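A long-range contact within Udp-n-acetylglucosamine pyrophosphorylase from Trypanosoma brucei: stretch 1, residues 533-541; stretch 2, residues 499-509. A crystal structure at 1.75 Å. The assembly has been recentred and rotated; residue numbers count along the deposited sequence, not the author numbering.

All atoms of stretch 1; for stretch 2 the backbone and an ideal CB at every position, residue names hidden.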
# COMPACT_ATOMS: atom_id res chain seq x y z
N VAL A 533 -1.35 29.31 -7.31
CA VAL A 533 -0.54 28.09 -7.18
C VAL A 533 0.48 28.06 -8.31
O VAL A 533 0.11 27.97 -9.45
CB VAL A 533 -1.41 26.82 -7.27
CG1 VAL A 533 -0.56 25.58 -7.00
CG2 VAL A 533 -2.56 26.85 -6.27
N ILE A 534 1.76 28.14 -7.97
CA ILE A 534 2.85 28.02 -8.94
C ILE A 534 2.91 26.55 -9.38
O ILE A 534 2.99 25.65 -8.52
CB ILE A 534 4.19 28.47 -8.30
CG1 ILE A 534 4.16 29.98 -7.99
CG2 ILE A 534 5.38 28.09 -9.18
CD1 ILE A 534 4.16 30.85 -9.22
N PHE A 535 2.81 26.31 -10.69
CA PHE A 535 2.82 24.96 -11.24
C PHE A 535 4.21 24.65 -11.82
O PHE A 535 4.67 25.35 -12.71
CB PHE A 535 1.70 24.84 -12.30
CG PHE A 535 1.56 23.47 -12.90
CD1 PHE A 535 1.91 22.32 -12.18
CD2 PHE A 535 1.04 23.32 -14.18
CE1 PHE A 535 1.78 21.06 -12.76
CE2 PHE A 535 0.89 22.06 -14.76
CZ PHE A 535 1.28 20.93 -14.05
N ILE A 536 4.90 23.65 -11.27
CA ILE A 536 6.26 23.29 -11.73
C ILE A 536 6.17 21.90 -12.36
O ILE A 536 5.79 20.94 -11.69
CB ILE A 536 7.31 23.36 -10.60
CG1 ILE A 536 7.29 24.73 -9.88
CG2 ILE A 536 8.72 23.03 -11.14
CD1 ILE A 536 8.30 24.89 -8.76
N ARG A 537 6.48 21.80 -13.65
CA ARG A 537 6.40 20.54 -14.40
C ARG A 537 7.52 20.47 -15.42
O ARG A 537 8.13 21.51 -15.73
CB ARG A 537 5.01 20.29 -15.05
CG ARG A 537 4.64 21.17 -16.24
CD ARG A 537 4.44 22.61 -15.78
NE ARG A 537 3.78 23.42 -16.80
CZ ARG A 537 3.39 24.69 -16.62
NH1 ARG A 537 3.60 25.32 -15.46
NH2 ARG A 537 2.80 25.32 -17.62
N ARG A 538 7.84 19.27 -15.89
CA ARG A 538 8.86 19.12 -16.94
C ARG A 538 8.32 19.67 -18.25
O ARG A 538 7.13 19.51 -18.57
CB ARG A 538 9.25 17.66 -17.14
CG ARG A 538 10.26 17.16 -16.14
CD ARG A 538 11.14 16.05 -16.74
NE ARG A 538 10.40 15.15 -17.64
CZ ARG A 538 10.64 13.83 -17.76
NH1 ARG A 538 11.56 13.25 -17.01
NH2 ARG A 538 9.93 13.09 -18.60
N ASP A 539 9.21 20.30 -19.00
CA ASP A 539 8.87 20.83 -20.32
C ASP A 539 8.18 19.84 -21.25
O ASP A 539 7.30 20.23 -22.03
CB ASP A 539 10.12 21.40 -21.00
CG ASP A 539 10.42 22.83 -20.59
OD1 ASP A 539 9.65 23.42 -19.79
OD2 ASP A 539 11.43 23.38 -21.08
N ASP A 540 8.55 18.57 -21.18
CA ASP A 540 7.98 17.57 -22.10
C ASP A 540 6.65 16.93 -21.65
O ASP A 540 6.14 16.04 -22.33
CB ASP A 540 9.03 16.50 -22.45
CG ASP A 540 9.51 15.72 -21.23
OD1 ASP A 540 9.34 16.20 -20.09
OD2 ASP A 540 10.08 14.63 -21.41
N GLU A 541 6.10 17.37 -20.53
CA GLU A 541 4.79 16.83 -20.08
C GLU A 541 3.64 17.36 -20.94
O GLU A 541 2.74 16.59 -21.33
CB GLU A 541 4.55 17.10 -18.59
CG GLU A 541 5.62 16.50 -17.68
CD GLU A 541 5.24 16.53 -16.21
OE1 GLU A 541 4.10 16.15 -15.88
OE2 GLU A 541 6.08 16.92 -15.39
N UNK A 499 0.33 34.12 0.53
CA UNK A 499 -0.03 32.71 0.76
C UNK A 499 -0.03 31.89 -0.54
O UNK A 499 -0.91 31.05 -0.75
CB UNK A 499 -1.41 32.63 1.42
N UNK A 500 0.95 32.14 -1.41
CA UNK A 500 1.05 31.41 -2.68
C UNK A 500 1.46 29.96 -2.40
O UNK A 500 2.33 29.70 -1.59
CB UNK A 500 2.05 32.08 -3.62
N UNK A 501 0.83 29.02 -3.10
CA UNK A 501 1.17 27.61 -2.97
C UNK A 501 1.96 27.14 -4.17
O UNK A 501 2.07 27.85 -5.14
CB UNK A 501 -0.09 26.76 -2.80
N UNK A 502 2.49 25.92 -4.10
CA UNK A 502 3.11 25.31 -5.27
C UNK A 502 2.53 23.92 -5.51
O UNK A 502 2.08 23.24 -4.56
CB UNK A 502 4.63 25.23 -5.10
N UNK A 503 2.49 23.52 -6.77
CA UNK A 503 2.13 22.17 -7.16
C UNK A 503 3.26 21.69 -8.06
O UNK A 503 3.56 22.32 -9.08
CB UNK A 503 0.77 22.11 -7.86
N UNK A 504 3.90 20.59 -7.68
CA UNK A 504 5.13 20.16 -8.38
C UNK A 504 4.95 18.73 -8.89
O UNK A 504 4.64 17.82 -8.11
CB UNK A 504 6.35 20.25 -7.46
N UNK A 505 5.16 18.54 -10.19
CA UNK A 505 5.11 17.24 -10.83
C UNK A 505 6.12 16.30 -10.20
O UNK A 505 7.21 16.73 -9.88
CB UNK A 505 5.36 17.37 -12.33
N UNK A 506 5.75 15.02 -10.02
CA UNK A 506 6.78 14.08 -9.52
C UNK A 506 7.93 13.90 -10.49
O UNK A 506 9.01 13.52 -10.06
CB UNK A 506 6.15 12.71 -9.23
N UNK A 507 7.71 14.16 -11.78
CA UNK A 507 8.82 14.09 -12.76
C UNK A 507 9.85 15.20 -12.53
O UNK A 507 11.02 15.08 -12.96
CB UNK A 507 8.27 14.19 -14.19
N UNK A 508 9.45 16.25 -11.82
CA UNK A 508 10.40 17.27 -11.36
C UNK A 508 11.05 16.94 -10.01
O UNK A 508 12.28 17.00 -9.88
CB UNK A 508 9.69 18.62 -11.26
N UNK A 509 10.23 16.60 -9.02
CA UNK A 509 10.72 16.44 -7.66
C UNK A 509 9.88 15.43 -6.91
O UNK A 509 8.66 15.49 -6.97
CB UNK A 509 10.72 17.78 -6.92

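Position 499 has no atom of stretch 1 within 5.5 Å of its ideal CB, and its phi/psi of 51/41 suits glycine or asparagine. It is Ser-499, which closes a helix in a Schellman motif. At 500 the CB points sideways, its ideal CB 5.3 Å from Ile-534 CG1, so a branched or long apolar chain could close the gap. Ile-500 does so, its CG2 3.8 Å from Ile-534 CG1.

From 501 to 504 the backbone pairs in parallel with Val-533 to Ile-536, and the side chains alternate between two faces. The backbone O of 501 accepts a hydrogen bond from Ile-534 N (2.9 Å). Its CB lies on the face of Val-533 and Phe-535, the ideal CB 4.3 Å from Val-533 CG2; an aliphatic stem would suit, whatever its end. Lys-501 supplies the stem, and its end leads away.

The ideal CB of 502 is on the other face, 3.8 Å from Ile-534 O and 5.2 Å from Ile-536 CD1. Alanine, valine or another modest apolar residue would be reasonable, and Ala-502 is the deposited one. Position 503 donates from its N to Ile-534 O (2.8 Å) and accepts at its O from Ile-536 N (2.9 Å). With Val-533 CG1 3.8 Å from the ideal CB and Phe-535 CD1 4.5 Å from it, an extended chain with an apolar stem fits. Glu-503 runs t,t: its CB packs 3.8 Å from Val-533 CG1, while its carboxylate is hydrogen-bonded elsewhere in the structure.

At 504 the CB shares the face of Ile-536, favouring an aliphatic residue; Ile-504 places CG1 4.1 Å from Ile-536 CD1.

Position 505 has a tight approach. Its N donates to Ile-536 O (2.9 Å), and its CB points toward stretch 1, with Glu-541 OE2 3.2 Å from the ideal CB. This favours a small donor, serine or perhaps threonine. Ser-505 OG donates to Glu-541 OE2 at 2.7 Å and accepts from the backbone N of position 507 at 3.2 Å.

The CB of 506 points away, and phi of -64° allows proline, among many: Pro-506. At 507 the CB points toward stretch 1, its ideal CB 3.7 Å from Glu-541 OE2 and 4.1 Å from Arg-538 CG, so an aliphatic chain could cover the arginine. Leu-507 CD1 lies over one guanidinium face, 4.0 Å from Arg-538 NH2. At 508 the CB points toward stretch 1, its ideal CB 4.5 Å from Ile-536 CG2 and 4.9 Å from Arg-537 CA, suiting a compact apolar residue. Val-508 sets CG1 3.9 Å from Ile-536 CG2, and CG2 3.5 Å from Arg-537 C.

Position 509 is out of reach: Ser-509.

Stretch 2, residues 499-509: SIKAEISPLVS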
# COMPACT_ATOMS: atom_id res chain seq x y z
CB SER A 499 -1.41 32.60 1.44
OG SER A 499 -1.43 33.35 2.63
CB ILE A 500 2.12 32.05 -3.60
CG1 ILE A 500 1.89 33.56 -3.80
CG2 ILE A 500 2.24 31.31 -4.94
CD1 ILE A 500 0.59 33.95 -4.47
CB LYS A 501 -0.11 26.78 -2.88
CG LYS A 501 -1.02 27.20 -1.73
CD LYS A 501 -0.35 27.17 -0.38
CE LYS A 501 -1.33 27.75 0.65
NZ LYS A 501 -0.64 28.12 1.93
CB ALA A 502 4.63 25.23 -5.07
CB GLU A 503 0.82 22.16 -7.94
CG GLU A 503 0.45 20.79 -8.48
CD GLU A 503 -0.77 20.77 -9.38
OE1 GLU A 503 -1.58 21.74 -9.34
OE2 GLU A 503 -0.93 19.77 -10.11
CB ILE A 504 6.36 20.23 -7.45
CG1 ILE A 504 6.55 21.67 -6.92
CG2 ILE A 504 7.64 19.72 -8.15
CD1 ILE A 504 7.52 21.82 -5.77
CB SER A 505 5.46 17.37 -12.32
OG SER A 505 5.47 16.09 -12.90
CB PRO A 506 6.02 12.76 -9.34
CG PRO A 506 4.58 13.09 -9.40
CD PRO A 506 4.42 14.40 -10.14
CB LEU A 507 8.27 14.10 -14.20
CG LEU A 507 7.45 12.87 -14.58
CD1 LEU A 507 6.90 12.96 -16.00
CD2 LEU A 507 8.20 11.55 -14.38
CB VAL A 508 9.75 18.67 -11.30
CG1 VAL A 508 10.74 19.71 -10.78
CG2 VAL A 508 9.28 19.06 -12.69
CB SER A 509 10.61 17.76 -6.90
OG SER A 509 11.39 17.76 -5.75
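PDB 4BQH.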